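Local coordinates for ABC transporter, substrate binding protein (Agrobacterium tumefaciens, PDB 3C9H) that probably captures a solute in the periplasm and delivers it to an ABC transporter of the inner membrane, and binds a magnesium ion, at residues T70-Y74 with S93-Q99; K101-D105 with W125-A129; A129-T133 with L281-M285; K287-T291 with V302-V306. All coordinates share one frame. Numbering follows the deposited sequence.

Interaction 1 (T70-Y74 with S93-Q99); sequences TGEIY and SSAMDLQ. With CIT (citric acid), chain D.
Residues 70-74 form the first turn of helix 70-82 (Tyr74 N to Thr70 O, 3.2 Å), while 93-99 leaves a strand at Ser93, turns through Ser94 and the N-cap Ala95, and enters helix 96-104. CA atoms are nearest at Thr70-Ala95 (5.7 Å) and Tyr74-Leu98 (6.4 Å). Ala95 centres an inverse gamma turn, and Ser93 OG (chi1 t) accepts from Ala95 N at 3.0 Å, an ST turn. Thr70, chi1 p, directs CG2 to Ser93 OG (3.2 Å) and Ser94 OG (3.3 Å), and its CB lies 3.4 Å from Ala95 CB. Leu98 (mt) sets CD1 4.0 Å from Gly71 CA and CD2 over one face of the Tyr74 ring; Ile73 CD1 meets Ser93 CB at 3.9 Å. No direct hydrogen bond crosses; a water spans Thr70 O (2.8 Å) and Ser93 OG (2.7 Å). Both segments bind one citrate, probably from the crystallisation liquor: Thr70 N and OG1 donate to O4 and O3, each at 2.7 Å, and Ser94 OG to O1 at 2.8 Å. Ser41, a magnesium ligand, also bonds it. A helix N-terminus and the serine before a second helix's N-cap, both bonding one anion, are consistent with the ligand cleft of a periplasmic binding protein.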
# COMPACT_ATOMS: atom_id res chain seq x y z
N THR A 70 3.43 -2.31 7.68
CA THR A 70 2.75 -3.56 7.27
C THR A 70 3.35 -4.80 7.97
O THR A 70 2.64 -5.69 8.42
CB THR A 70 2.81 -3.70 5.73
OG1 THR A 70 4.16 -3.55 5.27
CG2 THR A 70 1.90 -2.67 5.02
N GLY A 71 4.67 -4.83 8.08
CA GLY A 71 5.38 -5.95 8.74
C GLY A 71 5.06 -6.06 10.22
O GLY A 71 5.09 -7.15 10.79
N GLU A 72 4.76 -4.93 10.84
CA GLU A 72 4.38 -4.87 12.23
C GLU A 72 2.95 -5.31 12.47
O GLU A 72 2.64 -5.94 13.50
CB GLU A 72 4.61 -3.45 12.77
CG GLU A 72 4.26 -3.27 14.24
CD GLU A 72 4.93 -4.26 15.20
OE1 GLU A 72 5.98 -4.85 14.87
OE2 GLU A 72 4.39 -4.40 16.32
N ILE A 73 2.06 -4.99 11.53
CA ILE A 73 0.69 -5.50 11.58
C ILE A 73 0.75 -7.01 11.64
O ILE A 73 0.16 -7.60 12.52
CB ILE A 73 -0.17 -5.07 10.38
CG1 ILE A 73 -0.37 -3.53 10.38
CG2 ILE A 73 -1.52 -5.78 10.41
CD1 ILE A 73 -0.98 -2.96 9.07
N TYR A 74 1.48 -7.61 10.71
CA TYR A 74 1.66 -9.07 10.67
C TYR A 74 2.27 -9.61 11.97
O TYR A 74 1.71 -10.50 12.62
CB TYR A 74 2.54 -9.44 9.46
CG TYR A 74 2.83 -10.93 9.38
CD1 TYR A 74 1.94 -11.81 8.77
CD2 TYR A 74 3.99 -11.46 9.92
CE1 TYR A 74 2.20 -13.19 8.73
CE2 TYR A 74 4.26 -12.82 9.87
CZ TYR A 74 3.37 -13.67 9.29
OH TYR A 74 3.65 -15.03 9.26
N SER A 93 -3.98 -3.62 5.44
CA SER A 93 -2.58 -3.60 5.03
C SER A 93 -2.39 -3.68 3.53
O SER A 93 -3.09 -4.44 2.84
CB SER A 93 -1.86 -4.78 5.68
OG SER A 93 -0.51 -4.83 5.29
N SER A 94 -1.41 -2.92 3.07
CA SER A 94 -0.97 -2.92 1.70
C SER A 94 0.01 -4.07 1.43
O SER A 94 0.35 -4.31 0.27
CB SER A 94 -0.35 -1.59 1.34
OG SER A 94 0.64 -1.23 2.28
N ALA A 95 0.45 -4.76 2.48
CA ALA A 95 1.31 -5.94 2.30
C ALA A 95 0.42 -7.18 2.03
O ALA A 95 0.12 -7.99 2.91
CB ALA A 95 2.29 -6.13 3.45
N MET A 96 0.01 -7.32 0.77
CA MET A 96 -1.05 -8.23 0.37
C MET A 96 -0.67 -9.65 0.75
O MET A 96 -1.49 -10.42 1.25
CB MET A 96 -1.28 -8.18 -1.14
CG MET A 96 -1.68 -6.81 -1.76
SD MET A 96 -1.94 -6.83 -3.55
CE MET A 96 -3.40 -7.84 -3.65
N ASP A 97 0.57 -9.98 0.50
CA ASP A 97 1.12 -11.28 0.80
C ASP A 97 1.06 -11.65 2.29
O ASP A 97 0.68 -12.77 2.65
CB ASP A 97 2.52 -11.41 0.21
CG ASP A 97 3.52 -10.38 0.73
OD1 ASP A 97 3.14 -9.24 1.08
OD2 ASP A 97 4.73 -10.71 0.72
N LEU A 98 1.37 -10.69 3.16
CA LEU A 98 1.34 -10.94 4.60
C LEU A 98 -0.09 -11.11 5.08
O LEU A 98 -0.33 -11.87 6.02
CB LEU A 98 2.02 -9.79 5.37
CG LEU A 98 3.52 -9.61 5.06
CD1 LEU A 98 4.15 -8.51 5.88
CD2 LEU A 98 4.29 -10.97 5.21
N GLN A 99 -1.03 -10.40 4.45
CA GLN A 99 -2.43 -10.53 4.81
C GLN A 99 -3.00 -11.88 4.39
O GLN A 99 -3.74 -12.50 5.13
CB GLN A 99 -3.25 -9.39 4.23
CG GLN A 99 -2.94 -8.05 4.91
CD GLN A 99 -3.61 -7.93 6.28
OE1 GLN A 99 -3.08 -8.42 7.28
NE2 GLN A 99 -4.76 -7.24 6.33
C1 CIT D . 1.24 2.04 3.38
O1 CIT D . 0.21 1.33 3.20
O2 CIT D . 1.13 3.27 3.59
C2 CIT D . 2.62 1.43 3.31
C3 CIT D . 3.62 2.03 4.32
O7 CIT D . 3.02 2.05 5.65
C4 CIT D . 4.89 1.18 4.39
C5 CIT D . 4.65 -0.20 4.92
O3 CIT D . 5.15 -1.22 4.35
O4 CIT D . 4.00 -0.27 5.97
C6 CIT D . 4.03 3.46 3.95
O5 CIT D . 3.84 4.44 4.72
O6 CIT D . 4.56 3.70 2.86
O HOH W 1 0.66 -6.74 6.79

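Interaction 2 (K101-D105 with W125-A129); sequences KLSND and WRNTA
Lys101 to Asn104 are the last turn of helix 96-104, and Asp105 is the first residue to leave helical phi/psi (-95/6), although its N still bonds Lys101 O at 2.9 Å. Lys101, extended through chi3 and p at chi4, brings NZ to Asp105 OD2 at 3.0 Å, a salt bridge within the segment rather than across the contact. Leu102 serves another interface, packing on Tyr74 and Ile77 of helix 70-82. Ser103 is the central residue: its CA is 6.7 Å from that of Ala129, the closest CA pair of the two segments, and its CB reaches Trp125 CZ3 at 3.4 Å. With chi1 m, its OG lies 3.6 Å from Ala129 CB and 4.1 Å from Thr128 CG2; OG is hydrogen-bonded to Gln99 O one turn back, within its own helix. Asn104 follows at the exposed edge, with CA 3.9 Å from Trp125 CH2 and ND2 4.0 Å from CZ2 of the same indole. Trp125 (chi1 t, chi2 76°) points toward the helix end, and Ser103 CB and Asn104 CA approach its ring obliquely. Behind it the chain reverses: Arg126 and Asn127 have positive phi, Thr128 OG1 donates to Arg126 O at 2.8 Å, and Trp125 N bonds Ala129 O at 2.9 Å. Thr128 N and Ala129 N both donate to Trp125 O, at 2.9 and 3.2 Å, the signature of a classic beta bulge closing a tight hairpin, here packed against a helix C-terminus.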
# COMPACT_ATOMS: atom_id res chain seq x y z
N LYS A 101 -1.13 -14.58 3.90
CA LYS A 101 -0.50 -15.50 4.87
C LYS A 101 -1.22 -15.61 6.23
O LYS A 101 -1.46 -16.71 6.70
CB LYS A 101 0.98 -15.19 5.07
CG LYS A 101 1.68 -16.19 6.00
CD LYS A 101 3.17 -16.07 5.88
CE LYS A 101 3.92 -17.17 6.69
NZ LYS A 101 3.47 -18.60 6.40
N LEU A 102 -1.56 -14.49 6.88
CA LEU A 102 -2.35 -14.55 8.11
C LEU A 102 -3.61 -15.38 7.89
O LEU A 102 -3.93 -16.24 8.69
CB LEU A 102 -2.79 -13.18 8.62
CG LEU A 102 -1.78 -12.21 9.22
CD1 LEU A 102 -2.48 -10.85 9.44
CD2 LEU A 102 -1.19 -12.72 10.52
N SER A 103 -4.31 -15.09 6.79
CA SER A 103 -5.58 -15.73 6.49
C SER A 103 -5.38 -17.23 6.23
O SER A 103 -6.17 -18.08 6.70
CB SER A 103 -6.22 -15.04 5.28
OG SER A 103 -6.46 -13.66 5.55
N ASN A 104 -4.32 -17.55 5.51
CA ASN A 104 -3.97 -18.96 5.27
C ASN A 104 -3.58 -19.74 6.55
O ASN A 104 -3.83 -20.94 6.65
CB ASN A 104 -2.84 -19.00 4.24
CG ASN A 104 -2.61 -20.37 3.67
OD1 ASN A 104 -1.59 -21.01 3.96
ND2 ASN A 104 -3.56 -20.86 2.88
N ASP A 105 -2.96 -19.08 7.52
CA ASP A 105 -2.41 -19.76 8.69
C ASP A 105 -3.36 -19.77 9.87
O ASP A 105 -3.00 -20.21 10.96
CB ASP A 105 -1.08 -19.15 9.12
CG ASP A 105 0.03 -19.39 8.13
OD1 ASP A 105 -0.11 -20.29 7.30
OD2 ASP A 105 1.08 -18.70 8.20
N TRP A 125 -10.63 -13.54 -1.10
CA TRP A 125 -10.17 -14.87 -0.69
C TRP A 125 -11.07 -15.41 0.44
O TRP A 125 -11.02 -14.93 1.56
CB TRP A 125 -8.71 -14.85 -0.21
CG TRP A 125 -8.14 -16.24 0.02
CD1 TRP A 125 -7.73 -17.12 -0.94
CD2 TRP A 125 -7.93 -16.91 1.29
NE1 TRP A 125 -7.28 -18.28 -0.36
CE2 TRP A 125 -7.40 -18.18 1.00
CE3 TRP A 125 -8.18 -16.57 2.63
CZ2 TRP A 125 -7.08 -19.12 2.01
CZ3 TRP A 125 -7.85 -17.50 3.64
CH2 TRP A 125 -7.32 -18.75 3.32
N ARG A 126 -11.93 -16.36 0.09
CA ARG A 126 -12.75 -17.11 1.04
C ARG A 126 -13.59 -16.30 2.00
O ARG A 126 -13.78 -16.71 3.15
CB ARG A 126 -11.87 -18.03 1.86
CG ARG A 126 -11.11 -19.00 1.01
CD ARG A 126 -10.55 -20.08 1.87
NE ARG A 126 -9.91 -21.11 1.07
CZ ARG A 126 -9.01 -21.98 1.53
NH1 ARG A 126 -8.60 -21.95 2.80
NH2 ARG A 126 -8.49 -22.86 0.69
N ASN A 127 -14.13 -15.18 1.52
CA ASN A 127 -14.96 -14.28 2.34
C ASN A 127 -14.23 -13.83 3.62
O ASN A 127 -14.85 -13.38 4.58
CB ASN A 127 -16.30 -14.94 2.68
CG ASN A 127 -17.39 -14.70 1.63
OD1 ASN A 127 -18.58 -14.82 1.94
ND2 ASN A 127 -17.00 -14.38 0.41
N THR A 128 -12.90 -13.88 3.56
CA THR A 128 -12.04 -13.69 4.73
C THR A 128 -11.10 -12.48 4.58
O THR A 128 -11.10 -11.61 5.44
CB THR A 128 -11.21 -14.98 5.01
OG1 THR A 128 -12.11 -16.06 5.28
CG2 THR A 128 -10.31 -14.80 6.26
N ALA A 129 -10.30 -12.48 3.51
CA ALA A 129 -9.45 -11.37 3.09
C ALA A 129 -10.01 -10.71 1.83
O ALA A 129 -10.26 -11.38 0.80
CB ALA A 129 -8.04 -11.88 2.80

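Interaction 3 (A129-T133 with L281-M285); sequences AYALT and LEFFM
A Met-aromatic contact within a buried helix-on-sheet interface joins strand 129-131 and the residues just after it to the C-terminal turn of helix 274-285. Met285 SD stands 4.2 Å from the Tyr130 ring centroid and 10° off the ring normal, hence over the face, and Met285 CE touches Tyr130 CD1 at 3.6 Å. It is formed with Tyr130 at chi1 m and Met285 at m, t, p. Leu281 (chi1 t, chi2 p) approaches the same ring obliquely, CD2 to Tyr130 CD2 at 3.8 Å. The backbones come closest at Leu132-Met285, 6.8 Å between CA atoms. Leu132 (mt) inserts between three helix side chains: its CD1 lies 4.0 Å from Leu281 CD1 and 4.1 Å from Phe284 CB, its CD2 3.6 Å from Met285 CG. Nothing polar crosses; Tyr130 OH bonds Ser111 O instead. Alternate residues Tyr130 and Leu132 face Leu281 and, a turn further on, Phe284 and Met285, a pattern characteristic of a helix covering a beta-sheet in an alpha/beta lobe.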
# COMPACT_ATOMS: atom_id res chain seq x y z
N ALA A 129 -10.30 -12.48 3.51
CA ALA A 129 -9.45 -11.37 3.09
C ALA A 129 -10.01 -10.71 1.83
O ALA A 129 -10.26 -11.38 0.80
CB ALA A 129 -8.04 -11.88 2.80
N TYR A 130 -10.23 -9.40 1.92
CA TYR A 130 -10.80 -8.63 0.84
C TYR A 130 -9.87 -7.51 0.40
O TYR A 130 -9.42 -6.70 1.22
CB TYR A 130 -12.11 -7.98 1.31
CG TYR A 130 -13.21 -8.94 1.70
CD1 TYR A 130 -14.14 -9.35 0.77
CD2 TYR A 130 -13.35 -9.41 3.02
CE1 TYR A 130 -15.19 -10.22 1.11
CE2 TYR A 130 -14.40 -10.28 3.37
CZ TYR A 130 -15.31 -10.67 2.40
OH TYR A 130 -16.35 -11.50 2.70
N ALA A 131 -9.62 -7.45 -0.90
CA ALA A 131 -8.89 -6.35 -1.51
C ALA A 131 -9.84 -5.19 -1.64
O ALA A 131 -10.93 -5.35 -2.23
CB ALA A 131 -8.38 -6.75 -2.91
N LEU A 132 -9.46 -4.03 -1.16
CA LEU A 132 -10.40 -2.89 -1.06
C LEU A 132 -10.09 -1.63 -1.87
O LEU A 132 -10.93 -0.73 -1.96
CB LEU A 132 -10.59 -2.50 0.41
CG LEU A 132 -11.11 -3.64 1.30
CD1 LEU A 132 -10.96 -3.27 2.81
CD2 LEU A 132 -12.55 -3.98 0.95
N THR A 133 -8.87 -1.56 -2.42
CA THR A 133 -8.38 -0.41 -3.15
C THR A 133 -7.62 -0.91 -4.38
O THR A 133 -7.35 -2.10 -4.50
CB THR A 133 -7.38 0.42 -2.30
OG1 THR A 133 -6.16 -0.33 -2.12
CG2 THR A 133 -7.99 0.80 -0.93
N LEU A 281 -15.27 -3.24 8.28
CA LEU A 281 -15.05 -3.86 6.95
C LEU A 281 -16.22 -3.63 6.00
O LEU A 281 -16.04 -3.20 4.86
CB LEU A 281 -14.77 -5.36 7.12
CG LEU A 281 -14.59 -6.17 5.86
CD1 LEU A 281 -13.52 -5.54 4.89
CD2 LEU A 281 -14.26 -7.62 6.22
N GLU A 282 -17.43 -3.90 6.47
CA GLU A 282 -18.62 -3.61 5.68
C GLU A 282 -18.64 -2.13 5.23
O GLU A 282 -18.95 -1.84 4.06
CB GLU A 282 -19.87 -3.92 6.48
CG GLU A 282 -21.14 -4.00 5.68
CD GLU A 282 -22.20 -4.78 6.42
OE1 GLU A 282 -22.56 -4.32 7.52
OE2 GLU A 282 -22.63 -5.86 5.91
N PHE A 283 -18.29 -1.21 6.13
CA PHE A 283 -18.25 0.19 5.75
C PHE A 283 -17.21 0.48 4.64
O PHE A 283 -17.51 1.16 3.66
CB PHE A 283 -18.04 1.11 6.96
CG PHE A 283 -17.95 2.56 6.59
CD1 PHE A 283 -19.10 3.33 6.42
CD2 PHE A 283 -16.72 3.13 6.33
CE1 PHE A 283 -19.00 4.66 6.03
CE2 PHE A 283 -16.61 4.48 5.93
CZ PHE A 283 -17.74 5.24 5.77
N PHE A 284 -16.01 -0.07 4.80
CA PHE A 284 -14.98 0.03 3.78
C PHE A 284 -15.37 -0.58 2.43
O PHE A 284 -14.82 -0.18 1.42
CB PHE A 284 -13.66 -0.60 4.27
CG PHE A 284 -12.77 0.38 5.02
CD1 PHE A 284 -11.46 0.64 4.58
CD2 PHE A 284 -13.26 1.07 6.12
CE1 PHE A 284 -10.66 1.54 5.25
CE2 PHE A 284 -12.46 1.99 6.79
CZ PHE A 284 -11.16 2.22 6.36
N MET A 285 -16.29 -1.54 2.43
CA MET A 285 -16.76 -2.20 1.20
C MET A 285 -17.97 -1.48 0.58
O MET A 285 -18.27 -1.69 -0.60
CB MET A 285 -17.15 -3.66 1.48
CG MET A 285 -15.99 -4.63 1.82
SD MET A 285 -16.55 -6.29 2.32
CE MET A 285 -16.88 -6.99 0.70

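Interaction 4 (K287-T291 with V302-V306); sequences KEGQT and VSPEV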
# COMPACT_ATOMS: atom_id res chain seq x y z
N LYS A 287 -20.83 1.34 -0.77
CA LYS A 287 -20.80 2.44 -1.74
C LYS A 287 -20.31 3.73 -1.10
O LYS A 287 -19.44 4.40 -1.68
CB LYS A 287 -22.17 2.65 -2.41
CG LYS A 287 -22.11 3.55 -3.62
CD LYS A 287 -23.48 3.75 -4.23
CE LYS A 287 -23.41 4.64 -5.47
NZ LYS A 287 -24.69 4.55 -6.24
N GLU A 288 -20.82 4.06 0.09
CA GLU A 288 -20.42 5.27 0.81
C GLU A 288 -18.92 5.29 1.11
O GLU A 288 -18.25 6.26 0.80
CB GLU A 288 -21.20 5.44 2.14
CG GLU A 288 -20.98 6.83 2.81
CD GLU A 288 -21.42 6.93 4.29
OE1 GLU A 288 -22.32 6.16 4.73
OE2 GLU A 288 -20.86 7.80 5.01
N GLY A 289 -18.41 4.23 1.72
CA GLY A 289 -17.02 4.16 2.09
C GLY A 289 -16.09 4.21 0.89
O GLY A 289 -15.12 4.96 0.86
N GLN A 290 -16.42 3.41 -0.12
CA GLN A 290 -15.64 3.37 -1.36
C GLN A 290 -15.68 4.69 -2.14
O GLN A 290 -14.72 5.03 -2.83
CB GLN A 290 -16.12 2.20 -2.24
CG GLN A 290 -15.80 0.82 -1.65
CD GLN A 290 -14.43 0.26 -2.04
OE1 GLN A 290 -13.66 -0.17 -1.17
NE2 GLN A 290 -14.12 0.27 -3.33
N THR A 291 -16.78 5.44 -2.02
CA THR A 291 -16.88 6.77 -2.65
C THR A 291 -15.98 7.81 -1.94
O THR A 291 -15.37 8.66 -2.60
CB THR A 291 -18.34 7.27 -2.76
OG1 THR A 291 -19.11 6.32 -3.49
CG2 THR A 291 -18.43 8.62 -3.48
N VAL A 302 -12.57 -0.35 -5.57
CA VAL A 302 -12.81 -1.69 -6.12
C VAL A 302 -14.33 -2.03 -6.21
O VAL A 302 -14.72 -2.92 -6.96
CB VAL A 302 -12.05 -2.75 -5.27
CG1 VAL A 302 -12.46 -4.18 -5.61
CG2 VAL A 302 -10.55 -2.58 -5.46
N SER A 303 -15.19 -1.32 -5.46
CA SER A 303 -16.61 -1.69 -5.39
C SER A 303 -17.27 -1.61 -6.76
O SER A 303 -17.11 -0.61 -7.45
CB SER A 303 -17.40 -0.78 -4.46
OG SER A 303 -18.80 -0.95 -4.71
N PRO A 304 -18.05 -2.65 -7.14
CA PRO A 304 -18.74 -2.56 -8.42
C PRO A 304 -19.87 -1.50 -8.40
O PRO A 304 -20.44 -1.19 -9.45
CB PRO A 304 -19.29 -3.99 -8.62
CG PRO A 304 -19.44 -4.56 -7.25
CD PRO A 304 -18.36 -3.90 -6.41
N GLU A 305 -20.18 -0.96 -7.23
CA GLU A 305 -21.16 0.12 -7.10
C GLU A 305 -20.62 1.53 -7.32
O GLU A 305 -21.41 2.47 -7.34
CB GLU A 305 -21.77 0.08 -5.71
CG GLU A 305 -22.46 -1.20 -5.38
CD GLU A 305 -23.17 -1.10 -4.05
OE1 GLU A 305 -22.48 -1.08 -2.98
OE2 GLU A 305 -24.40 -0.99 -4.07
N VAL A 306 -19.31 1.69 -7.46
CA VAL A 306 -18.72 3.02 -7.60
C VAL A 306 -18.21 3.27 -9.04
O VAL A 306 -17.49 2.45 -9.60
CB VAL A 306 -17.63 3.25 -6.52
CG1 VAL A 306 -16.98 4.65 -6.63
CG2 VAL A 306 -18.23 3.03 -5.12
O HOH W 2 -23.14 -0.28 -0.36
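Gln290, Lys287 and Val306 bury the most surface here, 77, 67 and 64 Å² respectively. Gln290 points its CA-to-CB bond toward the loop and, with chi1 and chi2 both m, lays its CG 3.6 Å from Ser303 CB. Val306 CG2 touches several parts of the helix turn: Gln290 CB (3.7 Å), Thr291 OG1 (3.8 Å) and Lys287 O (3.9 Å). Thr291 OG1 donates to Lys287 O at 2.7 Å, so Val306 packs beside a hydroxyl already committed to its own helix. Lys287 is stretched out, all four chi angles t, and lies along the turn with CE 3.5 Å from Glu305 O and CB 3.8 Å from Glu305 OE1. A water joins the two residues further, accepting from Lys287 N at 2.9 Å and donating to Glu305 OE1 at 2.8 Å. The loop holds its shape through a type I turn, Val306 N to Ser303 O at 3.2 Å, and an ST turn in which Ser303 OG accepts from Glu305 N at 2.9 Å. The contact thus folds the segment leading from helix 287-296 towards helix 312-319 back against the first turn of the former, with Trp119 touching both Gln290 and Val302.

How the interactions relate
Interaction 3 is buried at all its touching residues; interaction 1 is largely buried, with Gly71, Tyr74 and Leu98 partly exposed; interaction 2 has one exposed member, Asn104, and interaction 4 two, Lys287 and Glu305. Chemistry follows place: interaction 1, nearest the chain centre, adds citrate bonds to packing; interaction 2 is van der Waals packing on the Trp125 indole without hydrogen bonds across; interaction 3 is apolar and sulfur-aromatic. Interactions 1 and 4 each have a bridging water. Helix 96-104 serves interaction 1 at its start and interaction 2 at its end. Ala129 is common to interactions 2 and 3. Consecutive helices 274-285 and 287-296 link interactions 3 and 4, where Thr133 O lies 3.4 Å from Val302 CG2.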